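Local coordinates for protein formyltransferase (Francisella tularensis subsp. tularensis, PDB 4NV1) that belongs to the formyltransferase family and binds dTDP-4-amino-4,6-dideoxyglucose in a pocket of its chain, which pairs with a second copy in the assembly, at residues Asn12-Lys26 with Gln155-Asp167. Residues are numbered along the deposited sequence; the frame is centred on the assembly and turned at random.
Sequences NRTILSDFKNIIGSK and QKKEVELFTKVID
Two helices that pack side by side on one face of the central mixed sheet meet here, and Phe19 lies flat against Phe162 between them. The rings form an offset stack, with centroids 4.1 Å apart and planes only 3° from parallel. Phe162 reaches across because its CG stands anti to the backbone N (chi1 175°). Ile15 CG2 covers the other face of Phe19 off-centre. Ile23 CD1 meets the Phe162 ring edge-on. Ile22 is a knob in a hole formed by Val159, Phe162, Thr163 and Ile166. Its CG2 branch touches Phe162 CE2 at 3.9 Å, while its CD1 turns to Val159 CG1 and Thr163 OG1. That hydroxyl is tied back to Val159 O, 2.6 Å from Thr163 OG1.

Helix 13-24 and the 155-167 part of helix 147-170 run nearly parallel, their axes 22° apart, and the two helices follow strands 4-9 and 133-139 of the sheet. Phe72 of strand 70-74 meets Phe162 edge-to-face, which joins the pair to the sheet.

At the end nearer the ligand, Ile15 CD1 touches Val159 CG2 at 3.8 Å and also Gln155 CG. Gln155 OE1 lies 3.4 Å from Thr14 CG2. Asn12 is the N-cap: its OD1 accepts from Ile15 N at 2.7 Å. Its ND2 makes a weak hydrogen bond to the bound dTDP-4-amino-4,6-dideoxyglucose. At the other end, Lys26 NZ forms a salt bridge with Asp167 OD1 at 2.8 Å, approaching from above the carboxylate plane. A water links the same NZ to Thr163 O.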
ATOM      1  N   ASN A  12     -10.811   7.372 -23.990  1.00 33.35           N
ATOM      2  CA  ASN A  12      -9.841   7.880 -23.012  1.00 35.02           C
ATOM      3  C   ASN A  12      -9.645   9.343 -23.162  1.00 36.46           C
ATOM      4  O   ASN A  12      -9.309   9.772 -24.251  1.00 36.20           O
ATOM      5  CB  ASN A  12      -8.440   7.326 -23.268  1.00 36.35           C
ATOM      6  CG  ASN A  12      -7.444   7.685 -22.172  1.00 30.64           C
ATOM      7  OD1 ASN A  12      -6.849   8.766 -22.125  1.00 37.63           O
ATOM      8  ND2 ASN A  12      -7.224   6.725 -21.309  1.00 33.03           N
ATOM      9  N   ARG A  13      -9.777  10.090 -22.076  1.00 29.93           N
ATOM     10  CA  ARG A  13      -9.681  11.535 -22.136  1.00 35.44           C
ATOM     11  C   ARG A  13      -8.297  11.941 -22.540  1.00 33.50           C
ATOM     12  O   ARG A  13      -8.119  12.942 -23.237  1.00 37.30           O
ATOM     13  CB  ARG A  13      -9.971  12.099 -20.742  1.00 38.06           C
ATOM     14  CG  ARG A  13      -9.173  13.318 -20.270  1.00 52.37           C
ATOM     15  CD  ARG A  13      -9.874  14.656 -20.511  1.00 62.12           C
ATOM     16  NE  ARG A  13     -10.891  14.949 -19.485  1.00 70.88           N
ATOM     17  CZ  ARG A  13     -12.164  14.534 -19.477  1.00 67.52           C
ATOM     18  NH1 ARG A  13     -12.683  13.789 -20.441  1.00 71.11           N
ATOM     19  NH2 ARG A  13     -12.960  14.882 -18.478  1.00 79.36           N
ATOM     20  N   THR A  14      -7.293  11.253 -21.987  1.00 37.08           N
ATOM     21  CA  THR A  14      -5.919  11.712 -22.223  1.00 39.87           C
ATOM     22  C   THR A  14      -5.515  11.482 -23.684  1.00 37.68           C
ATOM     23  O   THR A  14      -4.998  12.367 -24.364  1.00 36.12           O
ATOM     24  CB  THR A  14      -4.940  11.074 -21.214  1.00 44.52           C
ATOM     25  OG1 THR A  14      -4.916  11.924 -20.064  1.00 44.91           O
ATOM     26  CG2 THR A  14      -3.521  11.000 -21.764  1.00 42.01           C
ATOM     27  N   ILE A  15      -5.753  10.266 -24.150  1.00 38.46           N
ATOM     28  CA  ILE A  15      -5.613   9.936 -25.568  1.00 36.08           C
ATOM     29  C   ILE A  15      -6.423  10.875 -26.462  1.00 40.63           C
ATOM     30  O   ILE A  15      -5.891  11.377 -27.478  1.00 35.43           O
ATOM     31  CB  ILE A  15      -6.074   8.489 -25.777  1.00 36.93           C
ATOM     32  CG1 ILE A  15      -5.068   7.526 -25.124  1.00 38.32           C
ATOM     33  CG2 ILE A  15      -6.345   8.143 -27.250  1.00 41.70           C
ATOM     34  CD1 ILE A  15      -3.605   7.755 -25.502  1.00 38.14           C
ATOM     35  N   LEU A  16      -7.683  11.141 -26.083  1.00 38.75           N
ATOM     36  CA  LEU A  16      -8.529  12.071 -26.868  1.00 40.15           C
ATOM     37  C   LEU A  16      -7.828  13.419 -26.975  1.00 38.72           C
ATOM     38  O   LEU A  16      -7.706  14.025 -28.062  1.00 40.49           O
ATOM     39  CB  LEU A  16      -9.959  12.257 -26.311  1.00 43.43           C
ATOM     40  CG  LEU A  16     -10.727  13.430 -26.968  1.00 42.56           C
ATOM     41  CD1 LEU A  16     -10.849  13.152 -28.465  1.00 45.05           C
ATOM     42  CD2 LEU A  16     -12.106  13.756 -26.380  1.00 42.73           C
ATOM     43  N   SER A  17      -7.348  13.892 -25.833  1.00 36.44           N
ATOM     44  CA  SER A  17      -6.597  15.158 -25.814  1.00 35.75           C
ATOM     45  C   SER A  17      -5.261  15.158 -26.604  1.00 33.92           C
ATOM     46  O   SER A  17      -4.894  16.148 -27.258  1.00 34.37           O
ATOM     47  CB  SER A  17      -6.326  15.526 -24.344  1.00 35.48           C
ATOM     48  OG  SER A  17      -5.766  16.805 -24.318  1.00 25.76           O
ATOM     49  N   ASP A  18      -4.508  14.071 -26.545  1.00 34.36           N
ATOM     50  CA  ASP A  18      -3.227  14.016 -27.302  1.00 33.60           C
ATOM     51  C   ASP A  18      -3.377  13.986 -28.830  1.00 34.25           C
ATOM     52  O   ASP A  18      -2.768  14.793 -29.563  1.00 29.92           O
ATOM     53  CB  ASP A  18      -2.364  12.873 -26.793  1.00 33.60           C
ATOM     54  CG  ASP A  18      -1.740  13.184 -25.421  1.00 39.90           C
ATOM     55  OD1 ASP A  18      -1.681  14.375 -25.046  1.00 47.89           O
ATOM     56  OD2 ASP A  18      -1.300  12.262 -24.694  1.00 41.31           O
ATOM     57  N   PHE A  19      -4.264  13.107 -29.272  1.00 33.35           N
ATOM     58  CA  PHE A  19      -4.616  13.027 -30.658  1.00 33.89           C
ATOM     59  C   PHE A  19      -5.056  14.344 -31.261  1.00 37.11           C
ATOM     60  O   PHE A  19      -4.530  14.767 -32.312  1.00 34.52           O
ATOM     61  CB  PHE A  19      -5.673  11.949 -30.856  1.00 40.88           C
ATOM     62  CG  PHE A  19      -5.094  10.578 -30.941  1.00 41.05           C
ATOM     63  CD1 PHE A  19      -4.051  10.191 -30.070  1.00 46.97           C
ATOM     64  CD2 PHE A  19      -5.507   9.713 -31.941  1.00 41.39           C
ATOM     65  CE1 PHE A  19      -3.488   8.923 -30.127  1.00 45.52           C
ATOM     66  CE2 PHE A  19      -4.975   8.436 -31.985  1.00 47.26           C
ATOM     67  CZ  PHE A  19      -3.961   8.049 -31.098  1.00 51.57           C
ATOM     68  N   LYS A  20      -5.996  15.015 -30.590  1.00 42.30           N
ATOM     69  CA  LYS A  20      -6.517  16.307 -31.069  1.00 40.50           C
ATOM     70  C   LYS A  20      -5.353  17.217 -31.378  1.00 40.83           C
ATOM     71  O   LYS A  20      -5.290  17.948 -32.372  1.00 42.38           O
ATOM     72  CB  LYS A  20      -7.340  17.002 -29.978  1.00 45.82           C
ATOM     73  CG  LYS A  20      -8.787  16.580 -29.863  1.00 45.66           C
ATOM     74  CD  LYS A  20      -9.718  17.411 -30.737  1.00 47.72           C
ATOM     75  CE  LYS A  20     -11.114  17.261 -30.141  1.00 46.02           C
ATOM     76  NZ  LYS A  20     -12.259  17.322 -31.081  1.00 49.25           N
ATOM     77  N   ASN A  21      -4.461  17.190 -30.404  1.00 42.13           N
ATOM     78  CA  ASN A  21      -3.226  17.926 -30.460  1.00 43.40           C
ATOM     79  C   ASN A  21      -2.327  17.607 -31.641  1.00 40.35           C
ATOM     80  O   ASN A  21      -1.947  18.470 -32.437  1.00 36.43           O
ATOM     81  CB  ASN A  21      -2.451  17.583 -29.207  1.00 50.76           C
ATOM     82  CG  ASN A  21      -1.902  18.808 -28.595  1.00 55.75           C
ATOM     83  OD1 ASN A  21      -0.922  19.354 -29.093  1.00 59.15           O
ATOM     84  ND2 ASN A  21      -2.605  19.313 -27.590  1.00 54.74           N
ATOM     85  N   ILE A  22      -1.949  16.340 -31.718  1.00 34.16           N
ATOM     86  CA  ILE A  22      -1.147  15.882 -32.855  1.00 32.11           C
ATOM     87  C   ILE A  22      -1.901  16.058 -34.177  1.00 27.57           C
ATOM     88  O   ILE A  22      -1.354  16.644 -35.099  1.00 31.82           O
ATOM     89  CB  ILE A  22      -0.766  14.413 -32.642  1.00 32.34           C
ATOM     90  CG1 ILE A  22       0.198  14.351 -31.457  1.00 29.77           C
ATOM     91  CG2 ILE A  22      -0.209  13.786 -33.925  1.00 30.01           C
ATOM     92  CD1 ILE A  22       0.012  13.077 -30.705  1.00 34.44           C
ATOM     93  N   ILE A  23      -3.118  15.541 -34.289  1.00 30.18           N
ATOM     94  CA  ILE A  23      -3.833  15.564 -35.556  1.00 29.90           C
ATOM     95  C   ILE A  23      -4.269  16.954 -36.000  1.00 33.97           C
ATOM     96  O   ILE A  23      -4.048  17.305 -37.162  1.00 34.87           O
ATOM     97  CB  ILE A  23      -5.030  14.632 -35.584  1.00 32.52           C
ATOM     98  CG1 ILE A  23      -4.586  13.199 -35.366  1.00 33.97           C
ATOM     99  CG2 ILE A  23      -5.713  14.615 -36.946  1.00 32.42           C
ATOM    100  CD1 ILE A  23      -5.740  12.332 -34.903  1.00 33.58           C
ATOM    101  N   GLY A  24      -4.911  17.727 -35.117  1.00 39.25           N
ATOM    102  CA  GLY A  24      -5.165  19.152 -35.367  1.00 37.70           C
ATOM    103  C   GLY A  24      -3.940  19.941 -35.845  1.00 41.44           C
ATOM    104  O   GLY A  24      -4.078  20.969 -36.523  1.00 41.58           O
ATOM    105  N   SER A  25      -2.723  19.488 -35.555  1.00 36.49           N
ATOM    106  CA  SER A  25      -1.557  20.220 -36.064  1.00 36.89           C
ATOM    107  C   SER A  25      -1.324  20.002 -37.554  1.00 34.16           C
ATOM    108  O   SER A  25      -0.502  20.681 -38.123  1.00 42.37           O
ATOM    109  CB  SER A  25      -0.286  19.925 -35.266  1.00 39.59           C
ATOM    110  OG  SER A  25       0.376  18.769 -35.756  1.00 41.59           O
ATOM    111  N   LYS A  26      -2.040  19.091 -38.200  1.00 32.99           N
ATOM    112  CA  LYS A  26      -1.673  18.627 -39.510  1.00 35.95           C
ATOM    113  C   LYS A  26      -2.493  19.331 -40.585  1.00 41.56           C
ATOM    114  O   LYS A  26      -3.664  19.659 -40.377  1.00 35.65           O
ATOM    115  CB  LYS A  26      -2.008  17.147 -39.647  1.00 32.80           C
ATOM    116  CG  LYS A  26      -1.310  16.215 -38.685  1.00 38.64           C
ATOM    117  CD  LYS A  26       0.205  16.188 -38.848  1.00 35.24           C
ATOM    118  CE  LYS A  26       0.825  15.457 -37.678  1.00 34.79           C
ATOM    119  NZ  LYS A  26       2.276  15.257 -37.891  1.00 39.48           N
ATOM    120  N   GLN A 155       1.304   4.192 -22.090  1.00 22.55           N
ATOM    121  CA  GLN A 155       0.447   5.204 -22.684  1.00 22.99           C
ATOM    122  C   GLN A 155       1.235   6.301 -23.304  1.00 22.55           C
ATOM    123  O   GLN A 155       1.034   6.645 -24.462  1.00 24.51           O
ATOM    124  CB  GLN A 155      -0.619   5.706 -21.700  1.00 24.73           C
ATOM    125  CG  GLN A 155      -1.803   6.341 -22.352  1.00 31.05           C
ATOM    126  CD  GLN A 155      -2.927   6.662 -21.359  1.00 35.78           C
ATOM    127  OE1 GLN A 155      -3.019   7.791 -20.887  1.00 42.29           O
ATOM    128  NE2 GLN A 155      -3.763   5.691 -21.047  1.00 35.27           N
ATOM    129  N   LYS A 156       2.172   6.863 -22.578  1.00 23.33           N
ATOM    130  CA  LYS A 156       3.107   7.802 -23.145  1.00 27.29           C
ATOM    131  C   LYS A 156       3.923   7.275 -24.335  1.00 25.34           C
ATOM    132  O   LYS A 156       4.220   7.997 -25.295  1.00 26.41           O
ATOM    133  CB  LYS A 156       4.074   8.139 -22.024  1.00 31.47           C
ATOM    134  CG  LYS A 156       5.020   9.278 -22.309  1.00 38.68           C
ATOM    135  CD  LYS A 156       5.349  10.008 -21.011  1.00 44.82           C
ATOM    136  CE  LYS A 156       4.079  10.394 -20.241  1.00 50.78           C
ATOM    137  NZ  LYS A 156       4.088   9.986 -18.796  1.00 53.65           N
ATOM    138  N   LYS A 157       4.283   5.999 -24.321  1.00 27.27           N
ATOM    139  CA  LYS A 157       5.031   5.456 -25.465  1.00 24.25           C
ATOM    140  C   LYS A 157       4.092   5.428 -26.688  1.00 21.17           C
ATOM    141  O   LYS A 157       4.435   5.827 -27.792  1.00 25.18           O
ATOM    142  CB  LYS A 157       5.551   4.067 -25.097  1.00 27.84           C
ATOM    143  CG  LYS A 157       6.312   3.370 -26.223  1.00 27.24           C
ATOM    144  CD  LYS A 157       7.557   4.167 -26.602  1.00 26.84           C
ATOM    145  CE  LYS A 157       8.594   4.167 -25.510  1.00 35.40           C
ATOM    146  NZ  LYS A 157       9.549   5.256 -25.821  1.00 36.88           N
ATOM    147  N   GLU A 158       2.861   5.019 -26.456  1.00 20.80           N
ATOM    148  CA  GLU A 158       1.811   5.013 -27.454  1.00 22.36           C
ATOM    149  C   GLU A 158       1.737   6.309 -28.173  1.00 26.07           C
ATOM    150  O   GLU A 158       1.789   6.263 -29.373  1.00 21.84           O
ATOM    151  CB  GLU A 158       0.432   4.789 -26.890  1.00 24.65           C
ATOM    152  CG  GLU A 158       0.052   3.348 -26.581  1.00 23.69           C
ATOM    153  CD  GLU A 158      -1.325   3.290 -25.928  1.00 30.72           C
ATOM    154  OE1 GLU A 158      -1.414   3.779 -24.772  1.00 35.11           O
ATOM    155  OE2 GLU A 158      -2.306   2.759 -26.526  1.00 34.03           O
ATOM    156  N   VAL A 159       1.584   7.417 -27.440  1.00 27.98           N
ATOM    157  CA  VAL A 159       1.508   8.761 -28.014  1.00 27.84           C
ATOM    158  C   VAL A 159       2.781   9.257 -28.720  1.00 24.65           C
ATOM    159  O   VAL A 159       2.742   9.854 -29.814  1.00 23.87           O
ATOM    160  CB  VAL A 159       1.043   9.741 -26.934  1.00 29.24           C
ATOM    161  CG1 VAL A 159       1.127  11.142 -27.465  1.00 31.98           C
ATOM    162  CG2 VAL A 159      -0.400   9.418 -26.559  1.00 30.97           C
ATOM    163  N   GLU A 160       3.927   8.920 -28.151  1.00 23.51           N
ATOM    164  CA  GLU A 160       5.196   9.138 -28.829  1.00 24.24           C
ATOM    165  C   GLU A 160       5.380   8.327 -30.120  1.00 23.60           C
ATOM    166  O   GLU A 160       5.826   8.849 -31.146  1.00 22.10           O
ATOM    167  CB  GLU A 160       6.322   8.927 -27.821  1.00 29.43           C
ATOM    168  CG  GLU A 160       7.679   8.985 -28.475  1.00 34.75           C
ATOM    169  CD  GLU A 160       8.745   8.205 -27.715  1.00 41.05           C
ATOM    170  OE1 GLU A 160       9.893   8.293 -28.191  1.00 41.33           O
ATOM    171  OE2 GLU A 160       8.467   7.497 -26.712  1.00 45.27           O
ATOM    172  N   LEU A 161       4.924   7.082 -30.133  1.00 22.36           N
ATOM    173  CA  LEU A 161       5.013   6.282 -31.352  1.00 22.29           C
ATOM    174  C   LEU A 161       4.027   6.776 -32.420  1.00 24.39           C
ATOM    175  O   LEU A 161       4.337   6.868 -33.582  1.00 21.20           O
ATOM    176  CB  LEU A 161       4.778   4.810 -31.099  1.00 21.29           C
ATOM    177  CG  LEU A 161       5.815   4.107 -30.223  1.00 22.39           C
ATOM    178  CD1 LEU A 161       5.455   2.650 -30.191  1.00 22.33           C
ATOM    179  CD2 LEU A 161       7.254   4.090 -30.723  1.00 23.52           C
ATOM    180  N   PHE A 162       2.853   7.235 -32.012  1.00 24.35           N
ATOM    181  CA  PHE A 162       1.870   7.705 -32.986  1.00 22.32           C
ATOM    182  C   PHE A 162       2.340   9.030 -33.586  1.00 24.60           C
ATOM    183  O   PHE A 162       2.185   9.305 -34.790  1.00 20.21           O
ATOM    184  CB  PHE A 162       0.539   7.871 -32.256  1.00 22.01           C
ATOM    185  CG  PHE A 162      -0.540   8.470 -33.089  1.00 22.22           C
ATOM    186  CD1 PHE A 162      -1.178   7.713 -34.037  1.00 26.82           C
ATOM    187  CD2 PHE A 162      -0.965   9.745 -32.871  1.00 27.99           C
ATOM    188  CE1 PHE A 162      -2.211   8.249 -34.798  1.00 28.87           C
ATOM    189  CE2 PHE A 162      -1.961  10.315 -33.639  1.00 30.88           C
ATOM    190  CZ  PHE A 162      -2.593   9.560 -34.604  1.00 31.36           C
ATOM    191  N   THR A 163       2.888   9.887 -32.719  1.00 25.65           N
ATOM    192  CA  THR A 163       3.485  11.140 -33.159  1.00 24.22           C
ATOM    193  C   THR A 163       4.546  10.842 -34.268  1.00 26.22           C
ATOM    194  O   THR A 163       4.566  11.479 -35.304  1.00 26.46           O
ATOM    195  CB  THR A 163       4.110  11.878 -31.963  1.00 25.01           C
ATOM    196  OG1 THR A 163       3.130  12.111 -30.944  1.00 24.55           O
ATOM    197  CG2 THR A 163       4.778  13.152 -32.364  1.00 27.29           C
ATOM    198  N   LYS A 164       5.379   9.836 -34.069  1.00 25.69           N
ATOM    199  CA  LYS A 164       6.455   9.479 -35.001  1.00 25.51           C
ATOM    200  C   LYS A 164       5.947   8.922 -36.320  1.00 24.98           C
ATOM    201  O   LYS A 164       6.624   9.026 -37.323  1.00 26.29           O
ATOM    202  CB  LYS A 164       7.380   8.480 -34.318  1.00 28.70           C
ATOM    203  CG  LYS A 164       8.740   8.265 -34.986  1.00 37.35           C
ATOM    204  CD  LYS A 164       9.688   7.356 -34.197  1.00 35.30           C
ATOM    205  CE  LYS A 164      10.913   6.956 -35.016  1.00 43.62           C
ATOM    206  NZ  LYS A 164      11.326   5.556 -34.671  1.00 42.13           N
ATOM    207  N   VAL A 165       4.770   8.309 -36.368  1.00 24.85           N
ATOM    208  CA  VAL A 165       4.375   7.643 -37.594  1.00 23.01           C
ATOM    209  C   VAL A 165       3.120   8.213 -38.273  1.00 21.15           C
ATOM    210  O   VAL A 165       2.763   7.756 -39.374  1.00 17.14           O
ATOM    211  CB  VAL A 165       4.198   6.119 -37.437  1.00 23.56           C
ATOM    212  CG1 VAL A 165       5.506   5.424 -37.064  1.00 24.91           C
ATOM    213  CG2 VAL A 165       3.018   5.768 -36.514  1.00 21.82           C
ATOM    214  N   ILE A 166       2.475   9.212 -37.669  1.00 20.68           N
ATOM    215  CA  ILE A 166       1.209   9.756 -38.245  1.00 21.13           C
ATOM    216  C   ILE A 166       1.396  10.354 -39.669  1.00 22.53           C
ATOM    217  O   ILE A 166       0.596  10.089 -40.583  1.00 19.26           O
ATOM    218  CB  ILE A 166       0.569  10.761 -37.235  1.00 19.87           C
ATOM    219  CG1 ILE A 166      -0.736  11.351 -37.771  1.00 21.27           C
ATOM    220  CG2 ILE A 166       1.477  11.964 -36.974  1.00 21.64           C
ATOM    221  CD1 ILE A 166      -1.717  10.327 -38.261  1.00 21.72           C
ATOM    222  N   ASP A 167       2.518  11.051 -39.890  1.00 23.28           N
ATOM    223  CA  ASP A 167       2.832  11.523 -41.262  1.00 26.24           C
ATOM    224  C   ASP A 167       2.890  10.441 -42.346  1.00 26.87           C
ATOM    225  O   ASP A 167       2.200  10.511 -43.385  1.00 24.97           O
ATOM    226  CB  ASP A 167       4.092  12.401 -41.282  1.00 28.40           C
ATOM    227  CG  ASP A 167       3.841  13.762 -40.656  1.00 33.16           C
ATOM    228  OD1 ASP A 167       2.667  14.182 -40.422  1.00 36.64           O
ATOM    229  OD2 ASP A 167       4.833  14.440 -40.325  1.00 38.54           O
TER
HETATM  230  O   HOH W   1       3.602  14.100 -35.617  1.00 34.43           O